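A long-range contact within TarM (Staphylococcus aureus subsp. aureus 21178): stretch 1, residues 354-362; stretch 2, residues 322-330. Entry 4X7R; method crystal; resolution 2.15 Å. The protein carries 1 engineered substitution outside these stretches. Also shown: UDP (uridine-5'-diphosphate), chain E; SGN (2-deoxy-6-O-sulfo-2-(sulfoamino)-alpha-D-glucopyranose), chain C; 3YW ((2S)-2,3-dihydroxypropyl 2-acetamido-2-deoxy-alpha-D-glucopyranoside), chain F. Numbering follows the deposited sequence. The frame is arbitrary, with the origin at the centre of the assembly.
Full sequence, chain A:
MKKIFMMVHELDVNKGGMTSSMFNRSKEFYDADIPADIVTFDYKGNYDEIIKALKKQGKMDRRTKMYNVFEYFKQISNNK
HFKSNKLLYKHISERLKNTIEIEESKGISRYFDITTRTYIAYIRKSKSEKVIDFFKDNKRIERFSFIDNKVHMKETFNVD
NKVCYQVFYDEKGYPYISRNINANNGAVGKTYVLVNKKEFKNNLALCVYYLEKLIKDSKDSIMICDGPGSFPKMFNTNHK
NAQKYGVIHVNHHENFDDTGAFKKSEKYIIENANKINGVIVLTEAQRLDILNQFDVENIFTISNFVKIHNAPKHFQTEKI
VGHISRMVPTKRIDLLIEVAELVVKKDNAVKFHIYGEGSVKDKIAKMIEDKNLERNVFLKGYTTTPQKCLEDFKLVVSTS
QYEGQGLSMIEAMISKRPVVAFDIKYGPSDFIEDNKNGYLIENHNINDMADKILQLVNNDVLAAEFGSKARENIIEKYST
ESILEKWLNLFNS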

# COMPACT_ATOMS: atom_id res chain seq x y z
N ILE A 354 16.66 -5.10 -10.52
CA ILE A 354 15.25 -5.20 -10.18
C ILE A 354 15.05 -4.91 -8.69
O ILE A 354 15.49 -5.69 -7.85
CB ILE A 354 14.62 -6.56 -10.64
CG1 ILE A 354 14.96 -6.86 -12.13
CG2 ILE A 354 13.11 -6.58 -10.39
CD1 ILE A 354 14.55 -8.23 -12.63
N TYR A 355 14.39 -3.78 -8.38
CA TYR A 355 14.10 -3.35 -7.02
C TYR A 355 12.67 -3.64 -6.62
O TYR A 355 11.77 -3.58 -7.45
CB TYR A 355 14.39 -1.86 -6.84
CG TYR A 355 15.86 -1.51 -6.83
CD1 TYR A 355 16.55 -1.25 -8.01
CD2 TYR A 355 16.57 -1.42 -5.63
CE1 TYR A 355 17.90 -0.92 -8.01
CE2 TYR A 355 17.93 -1.08 -5.62
CZ TYR A 355 18.58 -0.84 -6.81
OH TYR A 355 19.91 -0.50 -6.82
N GLY A 356 12.48 -3.90 -5.33
CA GLY A 356 11.18 -4.15 -4.74
C GLY A 356 11.08 -5.48 -4.03
O GLY A 356 12.05 -6.24 -3.98
N GLU A 357 9.90 -5.75 -3.46
CA GLU A 357 9.58 -6.99 -2.74
C GLU A 357 8.14 -7.36 -3.07
O GLU A 357 7.34 -6.49 -3.45
CB GLU A 357 9.70 -6.81 -1.22
CG GLU A 357 11.10 -6.47 -0.74
CD GLU A 357 11.16 -6.07 0.71
OE1 GLU A 357 10.11 -5.69 1.29
OE2 GLU A 357 12.27 -6.14 1.28
N GLY A 358 7.80 -8.64 -2.92
CA GLY A 358 6.45 -9.11 -3.19
C GLY A 358 6.34 -10.60 -3.40
O GLY A 358 7.36 -11.29 -3.43
N SER A 359 5.10 -11.08 -3.58
CA SER A 359 4.73 -12.49 -3.72
C SER A 359 5.52 -13.32 -4.73
O SER A 359 5.79 -14.49 -4.44
CB SER A 359 3.23 -12.64 -3.93
OG SER A 359 2.80 -12.04 -5.14
N VAL A 360 5.90 -12.73 -5.88
CA VAL A 360 6.63 -13.40 -6.97
C VAL A 360 8.18 -13.37 -6.84
O VAL A 360 8.83 -14.04 -7.65
CB VAL A 360 6.16 -12.94 -8.38
CG1 VAL A 360 4.65 -13.06 -8.55
CG2 VAL A 360 6.64 -11.53 -8.72
N LYS A 361 8.75 -12.60 -5.89
CA LYS A 361 10.21 -12.47 -5.72
C LYS A 361 10.98 -13.79 -5.74
O LYS A 361 11.98 -13.89 -6.47
CB LYS A 361 10.60 -11.62 -4.49
CG LYS A 361 12.07 -11.19 -4.52
CD LYS A 361 12.48 -10.34 -3.33
CE LYS A 361 13.88 -9.80 -3.51
NZ LYS A 361 14.63 -9.75 -2.23
N ASP A 362 10.52 -14.80 -4.97
CA ASP A 362 11.15 -16.13 -4.91
C ASP A 362 11.07 -16.89 -6.24
O ASP A 362 12.08 -17.46 -6.68
CB ASP A 362 10.58 -16.96 -3.76
CG ASP A 362 10.89 -16.40 -2.38
OD1 ASP A 362 11.94 -15.73 -2.23
OD2 ASP A 362 10.11 -16.68 -1.45
N1 UDP E . 8.65 2.01 -5.05
C2 UDP E . 9.71 2.37 -4.25
N3 UDP E . 10.65 1.39 -4.05
C4 UDP E . 10.63 0.10 -4.53
C5 UDP E . 9.46 -0.23 -5.31
C6 UDP E . 8.53 0.71 -5.54
O2 UDP E . 9.83 3.49 -3.76
O4 UDP E . 11.58 -0.66 -4.29
C1' UDP E . 7.71 3.09 -5.45
C2' UDP E . 8.07 3.76 -6.77
O2' UDP E . 9.02 4.80 -6.58
C3' UDP E . 6.71 4.31 -7.21
C4' UDP E . 5.73 3.27 -6.68
O4' UDP E . 6.42 2.55 -5.63
O3' UDP E . 6.40 5.63 -6.78
C5' UDP E . 5.21 2.31 -7.71
O5' UDP E . 4.25 3.04 -8.51
PA UDP E . 3.50 2.48 -9.81
O1A UDP E . 2.39 3.39 -10.15
O2A UDP E . 4.52 2.40 -10.96
O3A UDP E . 2.96 1.05 -9.49
PB UDP E . 2.06 0.47 -8.29
O1B UDP E . 1.03 1.49 -7.88
O2B UDP E . 2.94 0.12 -7.08
O3B UDP E . 1.33 -0.77 -8.79
C1 SGN C . -3.28 -4.02 -2.41
C2 SGN C . -2.15 -4.84 -3.10
C3 SGN C . -0.79 -4.70 -2.34
C4 SGN C . -0.46 -3.23 -2.01
C5 SGN C . -1.67 -2.50 -1.39
C6 SGN C . -1.37 -1.03 -1.13
N2 SGN C . -2.54 -6.25 -3.21
O3 SGN C . 0.29 -5.23 -3.14
O4 SGN C . 0.67 -3.15 -1.11
O5 SGN C . -2.87 -2.63 -2.24
O6 SGN C . -1.02 -0.42 -2.37
S1 SGN C . -3.00 -6.65 -4.83
O1S SGN C . -1.79 -6.52 -5.76
O2S SGN C . -4.13 -5.71 -5.32
O3S SGN C . -3.52 -8.10 -4.81
S2 SGN C . 0.32 0.27 -2.55
O4S SGN C . 0.47 0.56 -4.05
O5S SGN C . 1.49 -0.60 -2.09
O6S SGN C . 0.26 1.55 -1.72
O3A 3YW F . -4.52 -1.97 -5.81
C4A 3YW F . -2.19 0.90 -6.44
C5A 3YW F . -2.73 -0.51 -6.47
O5 3YW F . -1.94 3.38 -8.24
C6A 3YW F . -4.09 -0.62 -5.83
C5 3YW F . -0.85 4.13 -8.80
C6 3YW F . -0.98 5.53 -8.26
C4 3YW F . -0.91 4.02 -10.32
O6 3YW F . -2.23 6.12 -8.61
C3 3YW F . -0.64 2.57 -10.70
O4 3YW F . 0.08 4.85 -10.91
O3 3YW F . -0.70 2.37 -12.11
O7 3YW F . -2.66 -0.52 -11.42
C7 3YW F . -1.61 -0.70 -10.82
C8 3YW F . -0.86 -1.99 -10.90
N2 3YW F . -1.06 0.25 -10.05
C2 3YW F . -1.58 1.60 -9.97
C1 3YW F . -1.92 1.98 -8.52
O1 3YW F . -1.31 1.21 -7.52
O2 3YW F . -1.81 -1.38 -5.81
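Stretch 2 322-330: GHISRMVPT

Stretch 2 lies alongside stretch 1 as a neighbouring parallel β-strand whose backbone hydrogen bonding runs on into the loops beyond the strand ends, with Met327 filling the space between the two stretches. Residues 322-324 are extended, and His323 and Ile324 pair in parallel with Ile354 and Tyr355: Ile354 lies beside His323, CA to CA 4.8 Å, and Tyr355 beside Ile324, CA to CA 4.7 Å. As parallel strands do, the two strands alternate donors and acceptors. Tyr355 N donates to His323 O at 2.8 Å, and Ser325 N returns a bond to Tyr355 O at 3.2 Å. Beyond the strands the backbone contact goes on without regular strand pairing: Met327 N donates to Glu357 O at 3.0 Å, and Val360 N, in the turn, makes a weak bond to Met327 O at 3.4 Å.

The paired side chains divide between the sheet's two faces. On one, Tyr355 CB rests 4.1 Å from Ile324 CG1, while the end of the tyrosine leads away; on the other, Ile354 CG2 lies 4.1 Å from His323 CD2. These β-branched isoleucines suit extended backbone and offer compact apolar surface. His323 also braces its own strand's exit, for its NE2 donates to Ser325 OG at 3.2 Å.

Both glycines of stretch 1 allow close backbone approach. Gly356 CA comes within 3.3 Å of Ser325 O and Gly358 CA within 3.2 Å of Met327 O, each a CA-H...O contact. A CB at either position would clash with that same carbonyl oxygen, and the glycine phi/psi angles would in addition jam it against the preceding carbonyl.

Met327 has the largest area covered by the other stretch. Its long, unbranched side chain points toward stretch 1 and places CE 3.7 Å from Ile354 CG2 and 3.2 Å from Gly356 O, while SD lies 3.6 Å from Lys361 CG. Val360, within the type I turn from Gly358 to Lys361, points toward stretch 2; its CG2 is 4.1 Å from Met327 CB and its CG1 3.8 Å from Pro329 CD, so its short branched side chain meets both residues. Lys361 can contribute its aliphatic portion here while its end leads away.

The CA-to-CB bond of Arg326 points away from stretch 1, and its guanidinium binds the ligands: NH2 donates to UDP O3B at 2.7 Å, and NH1 to SGN O3 at 2.8 Å. The loop following the paired strands thus carries both backbone hydrogen bonds to stretch 1 and the ligand-binding Arg326.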

# COMPACT_ATOMS: atom_id res chain seq x y z
N GLY A 322 17.00 -0.74 -15.53
CA GLY A 322 16.34 -0.72 -14.24
C GLY A 322 14.87 -1.08 -14.25
O GLY A 322 14.20 -0.96 -15.28
N HIS A 323 14.37 -1.54 -13.09
CA HIS A 323 12.97 -1.89 -12.87
C HIS A 323 12.69 -1.74 -11.38
O HIS A 323 13.26 -2.49 -10.57
CB HIS A 323 12.67 -3.31 -13.37
CG HIS A 323 11.22 -3.68 -13.31
ND1 HIS A 323 10.43 -3.68 -14.44
CD2 HIS A 323 10.46 -4.07 -12.26
CE1 HIS A 323 9.22 -4.03 -14.04
NE2 HIS A 323 9.19 -4.27 -12.73
N ILE A 324 11.86 -0.75 -11.00
CA ILE A 324 11.49 -0.45 -9.62
C ILE A 324 9.98 -0.60 -9.47
O ILE A 324 9.24 0.24 -10.00
CB ILE A 324 11.96 0.97 -9.16
CG1 ILE A 324 13.48 1.21 -9.41
CG2 ILE A 324 11.62 1.22 -7.69
CD1 ILE A 324 13.89 2.73 -9.36
N SER A 325 9.51 -1.65 -8.76
CA SER A 325 8.08 -1.88 -8.54
C SER A 325 7.80 -2.81 -7.36
O SER A 325 8.73 -3.38 -6.77
CB SER A 325 7.45 -2.49 -9.80
OG SER A 325 7.77 -3.87 -9.93
N ARG A 326 6.49 -2.99 -7.04
CA ARG A 326 6.00 -4.00 -6.10
C ARG A 326 6.19 -5.28 -6.94
O ARG A 326 5.89 -5.26 -8.15
CB ARG A 326 4.50 -3.83 -5.85
CG ARG A 326 4.11 -2.65 -4.99
CD ARG A 326 2.60 -2.63 -4.76
NE ARG A 326 1.86 -2.40 -6.00
CZ ARG A 326 0.88 -3.18 -6.46
NH1 ARG A 326 0.49 -4.24 -5.76
NH2 ARG A 326 0.28 -2.91 -7.60
N MET A 327 6.74 -6.36 -6.34
CA MET A 327 6.98 -7.59 -7.12
C MET A 327 5.72 -8.44 -7.11
O MET A 327 5.58 -9.36 -6.30
CB MET A 327 8.22 -8.33 -6.63
CG MET A 327 9.47 -7.52 -6.76
SD MET A 327 10.87 -8.63 -6.80
CE MET A 327 12.18 -7.51 -6.93
N VAL A 328 4.76 -8.08 -7.98
CA VAL A 328 3.45 -8.71 -8.05
C VAL A 328 3.13 -9.26 -9.44
O VAL A 328 3.72 -8.79 -10.41
CB VAL A 328 2.31 -7.78 -7.49
CG1 VAL A 328 2.44 -7.56 -5.99
CG2 VAL A 328 2.20 -6.46 -8.25
N PRO A 329 2.20 -10.24 -9.55
CA PRO A 329 1.90 -10.84 -10.87
C PRO A 329 1.60 -9.90 -12.03
O PRO A 329 2.04 -10.19 -13.14
CB PRO A 329 0.72 -11.76 -10.56
CG PRO A 329 0.92 -12.17 -9.15
CD PRO A 329 1.45 -10.94 -8.48
N THR A 330 0.86 -8.79 -11.81
CA THR A 330 0.50 -7.87 -12.90
C THR A 330 1.67 -7.17 -13.57
O THR A 330 1.57 -6.76 -14.73
CB THR A 330 -0.60 -6.91 -12.49
OG1 THR A 330 -0.12 -6.12 -11.42
CG2 THR A 330 -1.89 -7.60 -12.10